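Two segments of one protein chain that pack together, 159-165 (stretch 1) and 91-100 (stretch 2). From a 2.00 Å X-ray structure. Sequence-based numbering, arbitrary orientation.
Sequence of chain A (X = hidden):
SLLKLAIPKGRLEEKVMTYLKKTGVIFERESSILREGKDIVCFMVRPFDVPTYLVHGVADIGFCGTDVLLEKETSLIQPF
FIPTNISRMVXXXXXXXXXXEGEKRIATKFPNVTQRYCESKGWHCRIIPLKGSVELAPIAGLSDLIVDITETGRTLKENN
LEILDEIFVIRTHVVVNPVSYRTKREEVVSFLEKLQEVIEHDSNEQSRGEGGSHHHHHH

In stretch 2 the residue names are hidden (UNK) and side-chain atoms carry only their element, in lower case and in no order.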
# COMPACT_ATOMS: atom_id res chain seq x y z
N ASN A 159 -4.82 -9.98 19.54
CA ASN A 159 -3.49 -9.43 19.74
C ASN A 159 -3.41 -8.66 21.05
O ASN A 159 -2.51 -7.84 21.23
CB ASN A 159 -3.11 -8.53 18.56
CG ASN A 159 -2.82 -9.39 17.33
OD1 ASN A 159 -1.71 -9.91 17.22
ND2 ASN A 159 -3.82 -9.55 16.47
N ASN A 160 -4.42 -8.81 21.89
CA ASN A 160 -4.49 -8.16 23.19
C ASN A 160 -4.50 -6.64 23.11
O ASN A 160 -4.02 -5.97 24.03
CB ASN A 160 -3.34 -8.64 24.10
CG ASN A 160 -3.50 -10.09 24.48
OD1 ASN A 160 -2.54 -10.86 24.55
ND2 ASN A 160 -4.74 -10.50 24.71
N LEU A 161 -4.98 -6.09 22.01
CA LEU A 161 -5.15 -4.66 21.86
C LEU A 161 -6.60 -4.34 22.23
O LEU A 161 -7.47 -5.15 21.91
CB LEU A 161 -4.85 -4.19 20.43
CG LEU A 161 -3.40 -4.43 19.98
CD1 LEU A 161 -3.17 -4.00 18.55
CD2 LEU A 161 -2.43 -3.77 20.93
N GLU A 162 -6.82 -3.24 22.90
CA GLU A 162 -8.17 -2.81 23.26
C GLU A 162 -8.53 -1.57 22.44
O GLU A 162 -7.65 -0.74 22.19
CB GLU A 162 -8.20 -2.44 24.75
CG GLU A 162 -9.18 -1.40 25.18
CD GLU A 162 -9.28 -1.12 26.66
OE1 GLU A 162 -8.26 -0.90 27.34
OE2 GLU A 162 -10.43 -1.08 27.17
N ILE A 163 -9.81 -1.39 22.18
CA ILE A 163 -10.28 -0.19 21.49
C ILE A 163 -10.42 0.96 22.48
O ILE A 163 -11.24 0.94 23.39
CB ILE A 163 -11.63 -0.44 20.78
CG1 ILE A 163 -11.43 -1.39 19.60
CG2 ILE A 163 -12.20 0.89 20.32
CD1 ILE A 163 -12.75 -1.90 18.99
N LEU A 164 -9.56 1.97 22.33
CA LEU A 164 -9.57 3.10 23.25
C LEU A 164 -10.51 4.21 22.81
O LEU A 164 -10.86 5.06 23.64
CB LEU A 164 -8.14 3.68 23.40
CG LEU A 164 -7.05 2.62 23.62
CD1 LEU A 164 -5.69 3.28 23.77
CD2 LEU A 164 -7.36 1.75 24.81
N ASP A 165 -10.82 4.29 21.50
CA ASP A 165 -11.69 5.35 21.02
C ASP A 165 -12.14 5.03 19.58
O ASP A 165 -11.37 4.51 18.77
CB ASP A 165 -10.99 6.70 21.04
CG ASP A 165 -11.88 7.92 21.05
OD1 ASP A 165 -13.11 7.79 21.27
OD2 ASP A 165 -11.36 9.06 20.86
N UNK A 91 -8.77 4.11 17.61
CA UNK A 91 -7.52 4.25 18.33
C UNK A 91 -7.45 3.00 19.23
O UNK A 91 -8.50 2.66 19.80
c UNK A 91 -6.43 6.69 21.18
c UNK A 91 -5.06 5.98 19.21
c UNK A 91 -7.50 5.50 19.23
c UNK A 91 -6.23 5.62 20.10
N UNK A 92 -6.38 2.25 19.17
CA UNK A 92 -6.24 1.05 20.01
C UNK A 92 -4.85 0.97 20.63
O UNK A 92 -3.87 1.54 20.16
c UNK A 92 -6.52 -0.21 19.20
N UNK A 93 -4.76 0.17 21.71
CA UNK A 93 -3.47 0.00 22.41
C UNK A 93 -3.53 -1.23 23.32
O UNK A 93 -4.58 -1.83 23.50
N UNK A 94 -2.41 -1.60 23.89
CA UNK A 94 -2.35 -2.79 24.78
C UNK A 94 -3.44 -2.72 25.81
O UNK A 94 -3.62 -1.65 26.43
c UNK A 94 -0.96 -2.65 25.41
c UNK A 94 -0.15 -1.98 24.33
c UNK A 94 -1.09 -0.94 23.76
N UNK A 95 -4.25 -3.76 25.98
CA UNK A 95 -5.33 -3.68 26.96
C UNK A 95 -4.79 -3.46 28.38
O UNK A 95 -3.90 -4.17 28.82
c UNK A 95 -7.62 -4.46 27.60
c UNK A 95 -9.37 -6.19 27.11
n UNK A 95 -10.25 -7.24 27.72
c UNK A 95 -6.28 -4.87 26.97
c UNK A 95 -8.41 -5.62 28.13
N UNK A 96 -5.35 -2.46 29.05
CA UNK A 96 -4.95 -2.08 30.39
C UNK A 96 -3.94 -0.97 30.44
O UNK A 96 -3.88 -0.21 31.43
N UNK A 97 -3.12 -0.77 29.40
CA UNK A 97 -2.06 0.22 29.50
C UNK A 97 -2.57 1.64 29.51
O UNK A 97 -2.22 2.46 30.39
c UNK A 97 0.40 0.54 28.99
n UNK A 97 2.78 -2.73 26.47
n UNK A 97 3.03 -0.53 25.82
c UNK A 97 -0.94 -0.01 28.51
n UNK A 97 1.82 -1.02 27.71
c UNK A 97 2.54 -1.44 26.67
c UNK A 97 1.52 0.36 28.00
N UNK A 98 -3.41 2.01 28.55
CA UNK A 98 -3.90 3.39 28.48
C UNK A 98 -3.10 4.20 27.47
O UNK A 98 -2.45 3.62 26.57
N UNK A 99 -3.01 5.49 27.73
CA UNK A 99 -2.29 6.45 26.90
C UNK A 99 -1.14 7.08 27.71
O UNK A 99 -1.38 7.60 28.80
c UNK A 99 -4.91 6.46 24.98
c UNK A 99 -4.65 7.19 26.25
c UNK A 99 -3.23 7.63 26.53
c UNK A 99 -2.65 8.45 25.39
N UNK A 100 0.08 7.04 27.22
CA UNK A 100 1.20 7.69 27.89
C UNK A 100 0.91 9.18 28.06
O UNK A 100 0.22 9.78 27.23
c UNK A 100 2.37 7.48 26.95
c UNK A 100 0.47 6.44 25.92
c UNK A 100 1.98 6.34 26.07

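Position 91 carries four carbons, forked at the second. Its backbone N donates to Asp165 O at 2.9 Å, and its O takes Leu164 N at 2.8 Å and, weakly, Asp165 N at 3.3 Å. This is Leu91. One carbonyl serving two successive amides marks a bulge, where the register slips by one residue. Leu91 CD2 lies 4.1 Å from Leu164 CB.

Position 92 has a single side-chain carbon, its CB, 4.4 Å from Ile163 CA and 4.5 Å from Leu161 CB; this is Ala92. Its methyl shares a face of the sheet with Ile163. Ala92 CA makes a CA-H...O contact with Glu162 O at 3.2 Å.

Position 93 has no side-chain atoms. Its N donates to Glu162 O at 3.1 Å and its O accepts from Glu162 N at 2.7 Å, a pair that closes a ring between the strands: Gly93. A CB here would come within 3.3 Å of Leu164 CD1, a tight fit, so the bare backbone leaves that methyl its place.

At position 94 three carbons close a ring onto the backbone N, one of them 4.2 Å from Leu161 CD2: Pro94. It can donate no amide hydrogen, and it sits at a non-hydrogen-bonded pairing with Leu161, where none is asked for. The carbon near Leu161 is Pro94 CD.

Position 95 has four carbons in a row ending in nitrogen, one of the carbons 3.5 Å from Glu162 CB: Lys95. Its N donates to Asn160 O at 3.0 Å. The carbon near Glu162 is CG, while the end of the chain leads away.

Position 96 is bare, Gly96; its phi of 95° and psi of -26° would jam a CB against the preceding carbonyl.

Position 97 shows three carbons, a nitrogen, then a carbon bearing two more nitrogens, and does not touch stretch 1: Arg97. Its N bonds Pro94 O at 3.1 Å, bracing the turn.

Position 98 is again bare, Gly98, with backbone angles that also call for glycine.

Position 99 has four carbons, forked at the first with one arm two carbons long, whose end lies 3.5 Å from Leu164 CD1: Ile99.

Position 100 closes three carbons onto its N and does not touch stretch 1: Pro100.

The contact is thus a short antiparallel ladder held by backbone hydrogen bonds, with a bulge at one end. Leu164 points toward the partner strand, its CD1 lying 3.8 Å from Gly93 N and meeting Ile99 after the chain has turned. The rule to read is economy: little bulk at 92 and 93, and proline where no donor is needed.

Stretch 2 91-100: LAGPKGRGIP
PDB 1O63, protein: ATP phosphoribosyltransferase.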